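Side-chain contacts in uncharacterized protein DUF1470 (Jannaschia sp. CCS1, PDB 3H0N), which is of unknown function but may act as a transcription regulator, joining an ABATE domain to a treble-clef zinc finger: residues A[4-7]-A[8-11]; A[63-66]-A[67-70]; A[73-76]-A[77-80]; A[168-171]-A[172-175]. One frame throughout, in Å; residues are numbered along the deposited sequence.

How the contacts relate
Contacts 2 and 3 follow each other on helix 58-78, their centres about 15 Å apart, and both are partly buried: each sends leucines or alanines into the protein and keeps its charged or polar residues on the outer side. Contacts 1 and 4 are surface contacts that open helices 10-22 and 171-180. Their chemistry follows their place. Mid-helix, contact 2 combines a salt bridge with leucine packing; contact 3, at the helix's end, uses a Schellman motif and a water. Contact 1 relies on hydroxyl and backbone bonds, whereas contact 4, in the zinc finger, adds metal ligands to a serine cap. Contacts 2 and 4 lie furthest apart, their centres about 24 Å from each other.

Contact 1: residues A[4-7]-A[8-11]; sequences LDSY and ERTG
Tyr7 O is gripped twice by Thr10: the backbone N lies 3.1 Å from Tyr7 O, and the hydroxyl OG1 comes closer to the same oxygen, at 2.7 Å. Both donors arrive from one face of the carbonyl plane, the amide well above it and the hydroxyl tilted by 29°. Threonine suits the place because OG1 lies beside its own backbone N (chi1 -63°), which lets the hydroxyl fold back on the preceding turn. One residue earlier, Arg9 N donates to Ser6 O at 3.1 Å and more weakly to Ser6 OG, just before helix 10-22 begins. Ser6 OG is also bonded to Asn3 O, and the CG of Arg9 packs against this hydroxyl at 3.6 Å. Glu8 OE1 comes within 3.5 Å of Ser6 CB, while Glu8 OE2 bonds a glycerol. The ends of the long side chains reach other parts of the fold: the Arg9 guanidinium forms a salt bridge with Glu136, and Tyr7 OH bonds to Leu112 O on strand 110-113. The turn therefore leads into helix 10-22 beside helix 121-138, where Arg9 touches Arg135 and Thr10 touches Trp125.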
# COMPACT_ATOMS: atom_id res chain seq x y z
N LEU A 4 2.76 -4.39 13.61
CA LEU A 4 2.63 -5.65 12.95
C LEU A 4 1.24 -6.32 13.10
O LEU A 4 0.86 -7.13 12.29
CB LEU A 4 3.77 -6.52 13.45
CG LEU A 4 3.98 -7.81 12.76
CD1 LEU A 4 4.22 -7.64 11.24
CD2 LEU A 4 5.23 -8.47 13.40
N ASP A 5 0.45 -5.92 14.13
CA ASP A 5 -0.90 -6.46 14.35
C ASP A 5 -2.01 -5.66 13.64
O ASP A 5 -3.19 -6.03 13.74
CB ASP A 5 -1.25 -6.50 15.86
CG ASP A 5 -0.68 -7.71 16.56
OD1 ASP A 5 -0.13 -8.61 15.89
OD2 ASP A 5 -0.76 -7.78 17.81
N SER A 6 -1.65 -4.56 13.00
CA SER A 6 -2.62 -3.73 12.36
C SER A 6 -3.15 -4.40 11.11
O SER A 6 -2.54 -5.27 10.49
CB SER A 6 -2.01 -2.39 11.99
OG SER A 6 -1.08 -2.50 10.99
N TYR A 7 -4.31 -3.93 10.70
CA TYR A 7 -4.88 -4.37 9.44
C TYR A 7 -3.88 -4.19 8.32
O TYR A 7 -3.75 -5.01 7.43
CB TYR A 7 -6.22 -3.63 9.12
CG TYR A 7 -6.76 -3.98 7.76
CD1 TYR A 7 -7.56 -5.11 7.56
CD2 TYR A 7 -6.41 -3.23 6.67
CE1 TYR A 7 -8.00 -5.44 6.27
CE2 TYR A 7 -6.81 -3.56 5.40
CZ TYR A 7 -7.61 -4.67 5.20
OH TYR A 7 -8.00 -5.04 3.94
N GLU A 8 -3.22 -3.05 8.31
CA GLU A 8 -2.32 -2.66 7.24
C GLU A 8 -1.12 -3.59 7.07
O GLU A 8 -0.56 -3.66 5.97
CB GLU A 8 -1.81 -1.21 7.48
CG GLU A 8 -2.87 -0.17 7.24
CD GLU A 8 -3.89 -0.02 8.38
OE1 GLU A 8 -3.69 -0.51 9.53
OE2 GLU A 8 -4.91 0.67 8.13
N ARG A 9 -0.74 -4.30 8.12
CA ARG A 9 0.37 -5.25 8.06
C ARG A 9 -0.12 -6.70 8.08
O ARG A 9 0.67 -7.62 8.37
CB ARG A 9 1.35 -5.06 9.19
CG ARG A 9 1.83 -3.69 9.33
CD ARG A 9 2.55 -3.20 8.14
NE ARG A 9 2.81 -1.78 8.38
CZ ARG A 9 3.48 -0.96 7.57
NH1 ARG A 9 4.02 -1.41 6.43
NH2 ARG A 9 3.63 0.32 7.92
N THR A 10 -1.37 -6.95 7.73
CA THR A 10 -1.90 -8.31 7.67
C THR A 10 -1.06 -9.25 6.81
O THR A 10 -0.76 -10.39 7.22
CB THR A 10 -3.35 -8.29 7.16
OG1 THR A 10 -4.17 -7.57 8.11
CG2 THR A 10 -3.89 -9.71 7.01
N GLY A 11 -0.70 -8.85 5.59
CA GLY A 11 0.03 -9.73 4.71
C GLY A 11 1.38 -10.10 5.27
O GLY A 11 1.79 -11.25 5.21

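Contact 2: residues A[63-66]-A[67-70]; sequences FVEL and ARLL
Glu65 and Arg68 meet in a salt bridge one turn apart, Arg68 NH1 donating to Glu65 OE1 at 2.9 Å in the conformer of Arg68 described here, one of two modelled. The oxygen uses its anti lone pair, away from OE2, and sits near the guanidinium plane, although the carboxylate and guanidinium planes are turned 52° from each other. The N-H...O angle of 144° shows a moderately bent bond. In the same conformer Val64 CG1 lies over one face of the guanidinium, 3.3 Å from Arg68 NH2 and offset toward the rim, and gives the flat cation an apolar floor while its edge is engaged by the acid. On the other side of the helix Leu66 CG meets Leu70 CD1 at 3.7 Å, two branched chains crossing at a slant, as suits leucines that fill an interface between helices.

These groups are placed by their chains. Arg68 runs extended from CG to NE and turns its guanidinium back at the end (chi4 102°), whereas Glu65 bends at its second torsion to bring OE1 within range. Beneath them the backbone repeats i to i+4 bonds, among them Leu70 N to Leu66 O at 2.9 Å. Further out, Leu66 and Leu70 press on both helix 10-22 and helix 121-138, Phe63 touches Leu121, and the small Ala67 lies against Ala22.

The chemistry is that of an amphipathic helix: aliphatic groups join it to its neighbours, while the opposed charges on its more exposed side may offset each other when Arg68 adopts this conformer.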
# COMPACT_ATOMS: atom_id res chain seq x y z
N PHE A 63 -2.16 -23.93 1.65
CA PHE A 63 -1.39 -23.14 2.60
C PHE A 63 0.02 -23.70 2.84
O PHE A 63 0.94 -22.91 3.04
CB PHE A 63 -2.18 -22.94 3.90
CG PHE A 63 -3.15 -21.83 3.82
CD1 PHE A 63 -2.74 -20.53 4.05
CD2 PHE A 63 -4.45 -22.05 3.49
CE1 PHE A 63 -3.66 -19.47 3.96
CE2 PHE A 63 -5.36 -21.00 3.41
CZ PHE A 63 -4.93 -19.72 3.65
N VAL A 64 0.18 -25.02 2.81
CA VAL A 64 1.54 -25.60 2.90
C VAL A 64 2.39 -25.15 1.71
O VAL A 64 3.55 -24.77 1.88
CB VAL A 64 1.46 -27.14 3.05
CG1 VAL A 64 2.87 -27.79 2.84
CG2 VAL A 64 0.91 -27.47 4.43
N GLU A 65 1.81 -25.16 0.51
CA GLU A 65 2.53 -24.70 -0.67
C GLU A 65 2.84 -23.21 -0.61
O GLU A 65 3.95 -22.77 -0.94
CB GLU A 65 1.77 -25.03 -1.93
CG GLU A 65 2.42 -24.56 -3.24
CD GLU A 65 3.85 -25.09 -3.55
OE1 GLU A 65 4.41 -25.96 -2.83
OE2 GLU A 65 4.41 -24.61 -4.57
N LEU A 66 1.86 -22.43 -0.16
CA LEU A 66 2.08 -20.98 0.01
C LEU A 66 3.24 -20.74 0.99
O LEU A 66 4.12 -19.92 0.73
CB LEU A 66 0.80 -20.29 0.49
CG LEU A 66 0.94 -18.80 0.74
CD1 LEU A 66 1.44 -18.02 -0.49
CD2 LEU A 66 -0.42 -18.25 1.23
N ALA A 67 3.24 -21.48 2.10
CA ALA A 67 4.30 -21.37 3.09
C ALA A 67 5.68 -21.62 2.48
O ALA A 67 6.63 -20.92 2.80
CB ALA A 67 4.07 -22.30 4.24
N ARG A 68 5.79 -22.60 1.61
CA ARG A 68 7.05 -22.96 0.98
C ARG A 68 7.55 -21.78 0.14
O ARG A 68 8.75 -21.38 0.22
CB ARG A 68 6.92 -24.20 0.10
CG ARG A 68 6.63 -25.52 0.83
CD ARG A 68 6.76 -26.75 -0.09
NE ARG A 68 6.19 -27.98 0.47
CZ ARG A 68 5.01 -28.51 0.13
NH1 ARG A 68 4.19 -27.89 -0.74
NH2 ARG A 68 4.63 -29.65 0.69
N LEU A 69 6.64 -21.20 -0.65
CA LEU A 69 6.98 -20.05 -1.50
C LEU A 69 7.35 -18.83 -0.67
O LEU A 69 8.34 -18.13 -0.95
CB LEU A 69 5.81 -19.74 -2.44
CG LEU A 69 5.52 -20.83 -3.45
CD1 LEU A 69 4.09 -20.67 -4.01
CD2 LEU A 69 6.59 -20.83 -4.57
N LEU A 70 6.59 -18.54 0.38
CA LEU A 70 6.89 -17.36 1.20
C LEU A 70 8.18 -17.58 1.97
O LEU A 70 8.93 -16.64 2.17
CB LEU A 70 5.73 -17.01 2.15
CG LEU A 70 4.39 -16.67 1.51
CD1 LEU A 70 3.30 -16.52 2.53
CD2 LEU A 70 4.50 -15.41 0.64

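Contact 3: residues A[73-76]-A[77-80]; sequences AIDA and LSNG
A Schellman motif closes helix 58-78 here, with Ala76 and Leu77 in its last turn and Gly80 leaving it. Among the backbone bonds, Leu77 N to Ala73 O and Ser78 N to Ile74 O are regular, each 2.9 Å. Asn79 N then divides itself weakly between Asp75 O and Ala76 O, a sign that the helix is running out. Gly80 N bonds to Leu77 O at 3.0 Å; its positive phi is one that glycine adopts readily.

Of the side-chain bonds, the shortest runs from Ser78 OG to Asp75 O at 2.8 Å, the hydroxyl tilted only 18° from the carbonyl plane. With OG held between the backbone N and the carbonyl carbon (chi1 79°), the short serine chain reaches back over the previous turn. An alanine here is likely to cost Asp75 O its short hydroxyl bond and weaken the tie between this residue and the preceding turn.

Apolar contacts occupy the inner side, where Leu77 lies against Phe145 of strand 145-147, Ile137 and Ala85, and Ile74 touches Phe145 and Leu133. Ala76 is small enough to sit beside Thr84 of helix 82-95.

Water links the polar side: in the conformer of Asp75 described here, one of two modelled, its carboxylate plane and the amide plane of Asn79 are 84° apart, and one water accepts from Asn79 ND2 at 3.0 Å while donating weakly to Asp75 OD2.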
# COMPACT_ATOMS: atom_id res chain seq x y z
N ALA A 73 11.06 -16.77 -0.27
CA ALA A 73 11.19 -15.32 -0.42
C ALA A 73 11.80 -14.67 0.80
O ALA A 73 12.66 -13.80 0.71
CB ALA A 73 9.79 -14.67 -0.75
N ILE A 74 11.30 -15.03 1.97
CA ILE A 74 11.79 -14.44 3.22
C ILE A 74 13.25 -14.82 3.48
O ILE A 74 14.05 -13.96 3.89
CB ILE A 74 10.88 -14.76 4.44
CG1 ILE A 74 9.55 -14.05 4.27
CG2 ILE A 74 11.56 -14.37 5.72
CD1 ILE A 74 8.43 -14.60 5.17
N ASP A 75 13.60 -16.06 3.24
CA ASP A 75 15.00 -16.44 3.35
C ASP A 75 15.87 -15.65 2.36
O ASP A 75 16.95 -15.18 2.72
CB ASP A 75 15.11 -17.95 3.15
CG ASP A 75 16.51 -18.41 3.14
OD1 ASP A 75 17.04 -18.64 4.23
OD2 ASP A 75 17.07 -18.48 2.01
N ALA A 76 15.40 -15.46 1.14
CA ALA A 76 16.12 -14.64 0.16
C ALA A 76 16.30 -13.22 0.70
O ALA A 76 17.39 -12.64 0.62
CB ALA A 76 15.44 -14.62 -1.19
N LEU A 77 15.23 -12.65 1.24
CA LEU A 77 15.35 -11.28 1.78
C LEU A 77 16.41 -11.20 2.91
O LEU A 77 17.19 -10.23 2.98
CB LEU A 77 13.99 -10.74 2.27
CG LEU A 77 12.97 -10.56 1.14
CD1 LEU A 77 11.65 -10.10 1.74
CD2 LEU A 77 13.44 -9.60 0.05
N SER A 78 16.42 -12.22 3.78
CA SER A 78 17.38 -12.27 4.91
C SER A 78 18.83 -12.32 4.40
O SER A 78 19.75 -11.92 5.10
CB SER A 78 17.11 -13.44 5.85
OG SER A 78 17.61 -14.66 5.37
N ASN A 79 19.02 -12.80 3.17
CA ASN A 79 20.33 -12.87 2.52
C ASN A 79 20.62 -11.69 1.57
O ASN A 79 21.65 -11.63 0.91
CB ASN A 79 20.39 -14.18 1.73
CG ASN A 79 20.57 -15.36 2.61
OD1 ASN A 79 21.35 -15.34 3.56
ND2 ASN A 79 19.90 -16.45 2.26
N GLY A 80 19.71 -10.71 1.50
CA GLY A 80 19.88 -9.62 0.57
C GLY A 80 19.65 -9.97 -0.89
O GLY A 80 19.98 -9.20 -1.79
O HOH W 1 18.70 -16.87 -0.42

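Contact 4: residues A[168-171]-A[172-175]; sequences YCSL and ACQN. With ZN (zinc ion), chain B.
Cys169 and Cys173 converge on one zinc ion, each SG 2.3 Å from the metal, and this is the compact side of the contact. Cys169 SG stands 3.7 Å from Cys173 SG, a spacing set by the ion they share. Cys169 SG sits between its backbone N and carbonyl carbon (chi1 69°), which turns the thiolate in from the loop; Cys173 supplies its sulfur from the first turn of helix 171-180. Between them Ser170 is the N-cap: its OG accepts from Cys173 N at 3.1 Å, in a nearly straight bond of 165°. Serine suits this place because its short hydroxyl can take an amide hydrogen that the helix start otherwise leaves without a carbonyl. An alanine in its place would probably leave Cys173 N without this cap and make the zinc-binding turn less firmly set.

Cys148 and Cys153 complete the four-cysteine site, and a ligand pair at the start of a helix is characteristic of the treble-clef zinc finger. Arg28 packs against Ser170, Ala172 and Cys173.

The outer side is looser: exposed Gln174 brings OE1 to the edge of the partly exposed Tyr168 ring, 3.5 Å from Tyr168 CD2, its amide turned 82° from the ring plane. Leu171 and Asn175, one turn apart, meet more loosely, Leu171 CD1 lying 3.7 Å from Asn175 OD1.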
# COMPACT_ATOMS: atom_id res chain seq x y z
N TYR A 168 16.61 -12.31 17.56
CA TYR A 168 15.85 -13.49 17.94
C TYR A 168 14.41 -13.35 17.53
O TYR A 168 13.85 -12.24 17.55
CB TYR A 168 15.99 -13.81 19.46
CG TYR A 168 17.45 -13.97 19.89
CD1 TYR A 168 18.19 -15.05 19.45
CD2 TYR A 168 18.11 -13.02 20.63
CE1 TYR A 168 19.52 -15.16 19.79
CE2 TYR A 168 19.44 -13.14 20.96
CZ TYR A 168 20.13 -14.20 20.54
OH TYR A 168 21.48 -14.37 20.82
N CYS A 169 13.79 -14.48 17.24
CA CYS A 169 12.45 -14.51 16.64
C CYS A 169 11.35 -14.19 17.63
O CYS A 169 10.22 -13.95 17.21
CB CYS A 169 12.12 -15.87 16.03
SG CYS A 169 11.91 -17.21 17.26
N SER A 170 11.66 -14.23 18.92
CA SER A 170 10.65 -14.27 19.96
C SER A 170 11.23 -13.96 21.30
O SER A 170 12.42 -14.11 21.54
CB SER A 170 10.02 -15.63 20.05
OG SER A 170 10.93 -16.64 20.37
N LEU A 171 10.34 -13.57 22.20
CA LEU A 171 10.73 -13.41 23.59
C LEU A 171 11.21 -14.75 24.15
O LEU A 171 12.14 -14.82 24.94
CB LEU A 171 9.56 -12.82 24.38
CG LEU A 171 9.80 -12.59 25.86
CD1 LEU A 171 10.98 -11.70 26.11
CD2 LEU A 171 8.49 -12.02 26.49
N ALA A 172 10.63 -15.86 23.69
CA ALA A 172 11.01 -17.16 24.13
C ALA A 172 12.50 -17.41 23.88
O ALA A 172 13.26 -17.78 24.76
CB ALA A 172 10.12 -18.24 23.46
N CYS A 173 12.96 -17.15 22.65
CA CYS A 173 14.35 -17.35 22.32
C CYS A 173 15.25 -16.31 22.98
O CYS A 173 16.33 -16.64 23.43
CB CYS A 173 14.54 -17.37 20.79
SG CYS A 173 13.83 -18.85 19.99
N GLN A 174 14.80 -15.08 23.05
CA GLN A 174 15.50 -14.05 23.82
C GLN A 174 15.76 -14.54 25.26
O GLN A 174 16.85 -14.36 25.80
CB GLN A 174 14.71 -12.72 23.77
CG GLN A 174 15.48 -11.51 24.20
CD GLN A 174 16.31 -10.92 23.05
OE1 GLN A 174 15.82 -10.68 21.92
NE2 GLN A 174 17.55 -10.58 23.37
N ASN A 175 14.73 -15.08 25.90
CA ASN A 175 14.82 -15.56 27.31
C ASN A 175 15.70 -16.78 27.45
O ASN A 175 16.45 -16.88 28.42
CB ASN A 175 13.42 -15.94 27.82
CG ASN A 175 12.61 -14.76 28.22
OD1 ASN A 175 13.13 -13.67 28.42
ND2 ASN A 175 11.30 -14.98 28.39
ZN ZN B . 13.86 -18.41 17.73